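Local structure of acyl-CoA hydrolase (1Y7U) at the interface of chains A and B and the interface of chains A and C. The protein hydrolyses acyl-CoA thioesters to free acid and coenzyme A, probably including those of long-chain fatty acids. Numbering follows the deposited sequence. Chains: chain A/B/C, Acyl-CoA hydrolase.

Contact 1: the interface of chains A and B. Residues chain A 56, 59; chain B 23, 81, 83, 105.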
ATOM      1  N   ARG A  56      20.425   1.253  14.852  1.00 31.73           N
ATOM      2  CA  ARG A  56      21.382   2.350  14.882  1.00 32.25           C
ATOM      3  C   ARG A  56      22.340   2.152  16.056  1.00 32.89           C
ATOM      4  O   ARG A  56      23.547   2.352  15.936  1.00 31.84           O
ATOM      5  CB  ARG A  56      20.673   3.696  15.025  1.00 32.86           C
ATOM      6  CG  ARG A  56      20.401   4.367  13.707  1.00 37.08           C
ATOM      7  CD  ARG A  56      19.815   5.750  13.885  1.00 41.70           C
ATOM      8  NE  ARG A  56      19.647   6.397  12.588  1.00 48.13           N
ATOM      9  CZ  ARG A  56      18.971   7.525  12.379  1.00 48.74           C
ATOM     10  NH1 ARG A  56      18.383   8.152  13.391  1.00 48.50           N
ATOM     11  NH2 ARG A  56      18.883   8.024  11.150  1.00 49.51           N
ATOM     12  N   ARG A  59      23.951  -1.555  15.420  1.00 40.12           N
ATOM     13  CA  ARG A  59      24.608  -1.698  14.126  1.00 39.75           C
ATOM     14  C   ARG A  59      24.499  -3.172  13.743  1.00 40.21           C
ATOM     15  O   ARG A  59      25.330  -3.698  13.009  1.00 40.68           O
ATOM     16  CB  ARG A  59      26.080  -1.294  14.211  1.00 39.33           C
ATOM     17  CG  ARG A  59      26.331   0.015  14.936  1.00 42.77           C
ATOM     18  CD  ARG A  59      26.486   1.214  14.010  1.00 43.08           C
ATOM     19  NE  ARG A  59      25.274   1.528  13.265  1.00 47.81           N
ATOM     20  CZ  ARG A  59      24.806   2.762  13.087  1.00 48.44           C
ATOM     21  NH1 ARG A  59      25.446   3.801  13.611  1.00 47.75           N
ATOM     22  NH2 ARG A  59      23.711   2.961  12.365  1.00 47.93           N
TER
ATOM     23  N   THR B  23      12.616   9.329   9.300  1.00 22.78           N
ATOM     24  CA  THR B  23      13.618   8.332   8.976  1.00 24.49           C
ATOM     25  C   THR B  23      12.851   7.066   8.643  1.00 24.55           C
ATOM     26  O   THR B  23      11.990   6.639   9.413  1.00 24.30           O
ATOM     27  CB  THR B  23      14.551   8.047  10.157  1.00 25.97           C
ATOM     28  OG1 THR B  23      15.253   9.239  10.521  1.00 27.23           O
ATOM     29  CG2 THR B  23      15.559   6.983   9.774  1.00 29.40           C
ATOM     30  N   CYS B  81      19.118   3.452   5.328  1.00 26.23           N
ATOM     31  CA  CYS B  81      17.841   3.928   5.812  1.00 29.35           C
ATOM     32  C   CYS B  81      17.868   5.382   5.350  1.00 27.29           C
ATOM     33  O   CYS B  81      18.934   5.981   5.274  1.00 28.81           O
ATOM     34  CB  CYS B  81      17.733   3.806   7.333  1.00 30.13           C
ATOM     35  SG  CYS B  81      18.937   4.734   8.246  1.00 38.90           S
ATOM     36  N   SER B  83      16.644   9.476   5.586  1.00 24.46           N
ATOM     37  CA  SER B  83      16.147  10.497   6.485  1.00 24.25           C
ATOM     38  C   SER B  83      15.802  11.725   5.670  1.00 23.56           C
ATOM     39  O   SER B  83      16.503  12.069   4.726  1.00 26.37           O
ATOM     40  CB  SER B  83      17.204  10.852   7.523  1.00 24.44           C
ATOM     41  OG  SER B  83      17.457   9.743   8.358  1.00 28.55           O
ATOM     42  N   GLU B 105      21.863   6.754   5.273  1.00 35.81           N
ATOM     43  CA  GLU B 105      22.743   6.265   6.328  1.00 38.74           C
ATOM     44  C   GLU B 105      22.960   4.763   6.279  1.00 40.14           C
ATOM     45  O   GLU B 105      22.017   3.978   6.193  1.00 38.78           O
ATOM     46  CB  GLU B 105      22.206   6.670   7.705  1.00 41.47           C
ATOM     47  CG  GLU B 105      23.008   6.117   8.884  1.00 45.02           C
ATOM     48  CD  GLU B 105      22.312   6.337  10.227  1.00 48.94           C
ATOM     49  OE1 GLU B 105      22.793   5.805  11.260  1.00 50.18           O
ATOM     50  OE2 GLU B 105      21.280   7.046  10.249  1.00 50.61           O
TER

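Contact 2: the interface of chains A and C. Residues chain A 66-67, 158, 161-162, 165; chain C 69, 71.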
ATOM      1  N   SER A  66       9.457  -7.979  22.229  1.00 26.48           N
ATOM      2  CA  SER A  66       8.219  -7.713  22.932  1.00 29.06           C
ATOM      3  C   SER A  66       7.743  -6.276  22.839  1.00 28.72           C
ATOM      4  O   SER A  66       8.497  -5.370  22.479  1.00 28.75           O
ATOM      5  CB  SER A  66       8.370  -8.091  24.409  1.00 32.24           C
ATOM      6  OG  SER A  66       9.287  -7.229  25.072  1.00 36.37           O
HETATM    7  N   MSE A  67       6.476  -6.089  23.177  1.00 29.57           N
HETATM    8  CA  MSE A  67       5.851  -4.779  23.195  1.00 34.73           C
HETATM    9  C   MSE A  67       5.295  -4.619  24.604  1.00 34.39           C
HETATM   10  O   MSE A  67       4.613  -5.517  25.109  1.00 33.83           O
HETATM   11  CB  MSE A  67       4.694  -4.723  22.195  1.00 40.79           C
HETATM   12  CG  MSE A  67       4.884  -3.755  21.042  1.00 51.22           C
HETATM   13 SE   MSE A  67       4.760  -1.879  21.499  1.00 62.02          SE
HETATM   14  CE  MSE A  67       4.788  -1.153  19.711  1.00 55.69           C
ATOM     15  N   ARG A 158       9.653  -8.301  32.818  1.00 52.42           N
ATOM     16  CA  ARG A 158       9.771  -8.908  31.501  1.00 50.46           C
ATOM     17  C   ARG A 158       9.639 -10.423  31.565  1.00 47.89           C
ATOM     18  O   ARG A 158       8.931 -11.046  30.766  1.00 47.82           O
ATOM     19  CB  ARG A 158      11.134  -8.541  30.905  1.00 53.39           C
ATOM     20  CG  ARG A 158      11.773  -9.636  30.074  1.00 57.49           C
ATOM     21  CD  ARG A 158      13.248  -9.379  29.880  1.00 59.79           C
ATOM     22  NE  ARG A 158      13.502  -8.187  29.085  1.00 66.16           N
ATOM     23  CZ  ARG A 158      14.711  -7.668  28.901  1.00 70.65           C
ATOM     24  NH1 ARG A 158      15.769  -8.242  29.462  1.00 71.63           N
ATOM     25  NH2 ARG A 158      14.862  -6.574  28.164  1.00 73.06           N
ATOM     26  N   ARG A 161       6.048 -11.680  32.517  0.50 42.41           N
ATOM     27  CA  ARG A 161       5.250 -11.539  31.306  0.50 42.90           C
ATOM     28  C   ARG A 161       5.499 -12.690  30.338  0.50 42.36           C
ATOM     29  O   ARG A 161       4.579 -13.427  29.982  0.50 41.61           O
ATOM     30  CB  ARG A 161       5.571 -10.206  30.629  0.50 44.69           C
ATOM     31  CG  ARG A 161       5.243  -8.991  31.476  0.50 47.80           C
ATOM     32  CD  ARG A 161       3.746  -8.768  31.580  0.50 52.05           C
ATOM     33  NE  ARG A 161       3.307  -8.608  32.965  0.50 57.69           N
ATOM     34  CZ  ARG A 161       3.117  -9.614  33.814  0.50 60.24           C
ATOM     35  NH1 ARG A 161       2.720  -9.374  35.059  0.50 60.51           N
ATOM     36  NH2 ARG A 161       3.309 -10.866  33.418  0.50 62.28           N
ATOM     37  N   LYS A 162       6.749 -12.840  29.918  1.00 40.83           N
ATOM     38  CA  LYS A 162       7.111 -13.902  28.998  1.00 40.12           C
ATOM     39  C   LYS A 162       6.525 -15.208  29.515  1.00 41.58           C
ATOM     40  O   LYS A 162       5.885 -15.960  28.778  1.00 41.60           O
ATOM     41  CB  LYS A 162       8.625 -14.022  28.919  1.00 39.72           C
ATOM     42  CG  LYS A 162       9.117 -14.792  27.726  1.00 39.14           C
ATOM     43  CD  LYS A 162      10.608 -15.035  27.850  1.00 44.05           C
ATOM     44  CE  LYS A 162      11.251 -15.200  26.488  1.00 47.51           C
ATOM     45  NZ  LYS A 162      10.291 -15.785  25.514  1.00 50.10           N
ATOM     46  N   SER A 165       2.971 -15.505  28.989  1.00 46.14           N
ATOM     47  CA  SER A 165       2.724 -15.676  27.567  1.00 44.99           C
ATOM     48  C   SER A 165       2.910 -17.127  27.160  1.00 45.86           C
ATOM     49  O   SER A 165       2.084 -17.684  26.437  1.00 46.59           O
ATOM     50  CB  SER A 165       3.657 -14.782  26.759  1.00 44.51           C
ATOM     51  OG  SER A 165       3.295 -13.424  26.913  1.00 42.96           O
TER
ATOM     52  N   TRP C  69       0.488  -6.436  27.100  1.00 30.82           N
ATOM     53  CA  TRP C  69       1.878  -6.768  26.823  1.00 30.48           C
ATOM     54  C   TRP C  69       1.861  -7.835  25.729  1.00 29.47           C
ATOM     55  O   TRP C  69       0.920  -8.625  25.650  1.00 28.74           O
ATOM     56  CB  TRP C  69       2.513  -7.313  28.105  1.00 33.50           C
ATOM     57  CG  TRP C  69       3.889  -7.853  27.948  1.00 39.11           C
ATOM     58  CD1 TRP C  69       4.247  -9.035  27.360  1.00 38.73           C
ATOM     59  CD2 TRP C  69       5.111  -7.227  28.368  1.00 41.12           C
ATOM     60  NE1 TRP C  69       5.616  -9.183  27.385  1.00 39.16           N
ATOM     61  CE2 TRP C  69       6.172  -8.089  27.998  1.00 40.21           C
ATOM     62  CE3 TRP C  69       5.414  -6.023  29.023  1.00 41.00           C
ATOM     63  CZ2 TRP C  69       7.513  -7.785  28.256  1.00 42.03           C
ATOM     64  CZ3 TRP C  69       6.750  -5.721  29.281  1.00 42.43           C
ATOM     65  CH2 TRP C  69       7.782  -6.601  28.897  1.00 43.14           C
ATOM     66  N   ASP C  71       4.361 -10.798  23.829  1.00 26.32           N
ATOM     67  CA  ASP C  71       5.627 -11.514  23.679  1.00 29.21           C
ATOM     68  C   ASP C  71       5.689 -12.244  22.342  1.00 27.71           C
ATOM     69  O   ASP C  71       4.841 -13.095  22.051  1.00 27.27           O
ATOM     70  CB  ASP C  71       5.809 -12.546  24.799  1.00 34.23           C
ATOM     71  CG  ASP C  71       6.145 -11.914  26.134  1.00 40.17           C
ATOM     72  OD1 ASP C  71       7.254 -11.356  26.279  1.00 40.16           O
ATOM     73  OD2 ASP C  71       5.295 -11.977  27.046  1.00 42.45           O
TER
HETATM   74  O   HOH W   1       2.006 -11.846  24.975  1.00 36.85           O

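Contact 1: the interface of chains A and B
The end of helix 39-58 of chain A, with the loop just after it, meets strands 80-91 and 95-106 of chain B, and strand 20-25 of chain B lies at the far end of the patch. Both chains carry the hotdog fold of the acyl-CoA thioesterases, in which a long helix packs against a curved beta-sheet; here the helix end of one subunit reaches the sheet of another. Two arginines of chain A share one carboxylate, that of B:Glu105. A:Arg56 runs out extended from CG to NE and crosses the glutamate at about a right angle, its guanidinium turned 23° from the carboxylate. Its NH2 forms a salt bridge and hydrogen bond to OE2 of B:Glu105 at 2.7 Å, with the oxygen tilted out of the guanidinium plane, and NE adds a weak hydrogen bond to the same OE2 at 2.9 Å. The other oxygen goes to A:Arg59, whose NH2 reaches OE1 of B:Glu105 at 3.2 Å in a straighter bond, 161° at the hydrogen. This second guanidinium stands steeply to the carboxylate, 76° between planes; OE1 lies at its edge, in its plane, while NH2 comes to OE1 from the anti side, tilted out of the carboxylate plane. The chain of A:Arg59 bends at chi2 and chi3, which lays one guanidinium face over the carbonyl oxygen of A:Arg56. Beyond the salt bridge, NH2 of A:Arg56 looks toward CG2 of B:Thr23, 3.7 Å away, and toward the hydroxyl OG of B:Ser83 at 3.6 Å. Those two chain B residues are joined by a hydrogen bond between OG1 of B:Thr23 and OG of B:Ser83 at 3.1 Å.

Contact 2: the interface of chains A and C
The indole of C:Trp69 is held between two parts of chain A: the aliphatic stem of A:Arg161 lies over one face, and the backbone carbonyl oxygen of selenomethionine A:Met67 sits over the other, displaced toward the rim. On the arginine side, CB of A:Arg161 stands 3.5 Å from the centroid of the five-membered ring of C:Trp69 and CG 3.7 Å from that of the six-membered ring, both as CH-pi contacts. Bends at chi2 (-72°) and chi3 (129°) turn the guanidinium steeply to the indole. OG of A:Ser66 comes over the benzo rim from the same face as the A:Met67 carbonyl, 3.7 Å from CZ2 of C:Trp69. At the pyrrole edge, NE1 of C:Trp69 donates a nearly straight hydrogen bond in the plane of the indole, reaching OD1 of C:Asp71 from above the carboxylate plane at 2.9 Å, within chain C. The second oxygen of C:Asp71, OD2, accepts a hydrogen bond on its anti lone pair from the hydroxyl OG of A:Ser165. Water 1 lies 2.8 Å from OG of A:Ser165 and the same from the backbone N of C:Asp71, bridging the chains again. In the fold, helix 142-170 of chain A lies across the short strand 70-71 of chain C, which bridges antiparallel to A:Ser66 on strand 61-67; A:Ser66, A:Arg158, A:Lys162 and C:Asp71 place the patch at the coenzyme A pocket, where the product thiol binds.

The centres of contact 1 and contact 2 lie about 27 Å apart, and no residue belongs to both. Chain A takes part in each with different elements: the end of helix 39-58 and the following loop at contact 1, strand 61-67 and helix 142-170 at contact 2. The loop leads within a few residues into that strand. With these separate surfaces chain A can pair with two neighbours at once, and the two-fold contacts could together build the six-copy deposited assembly, though the structure alone does not show its form in solution. Contact 2 includes coenzyme A-binding residues of both chains, whereas contact 1 may serve mainly assembly.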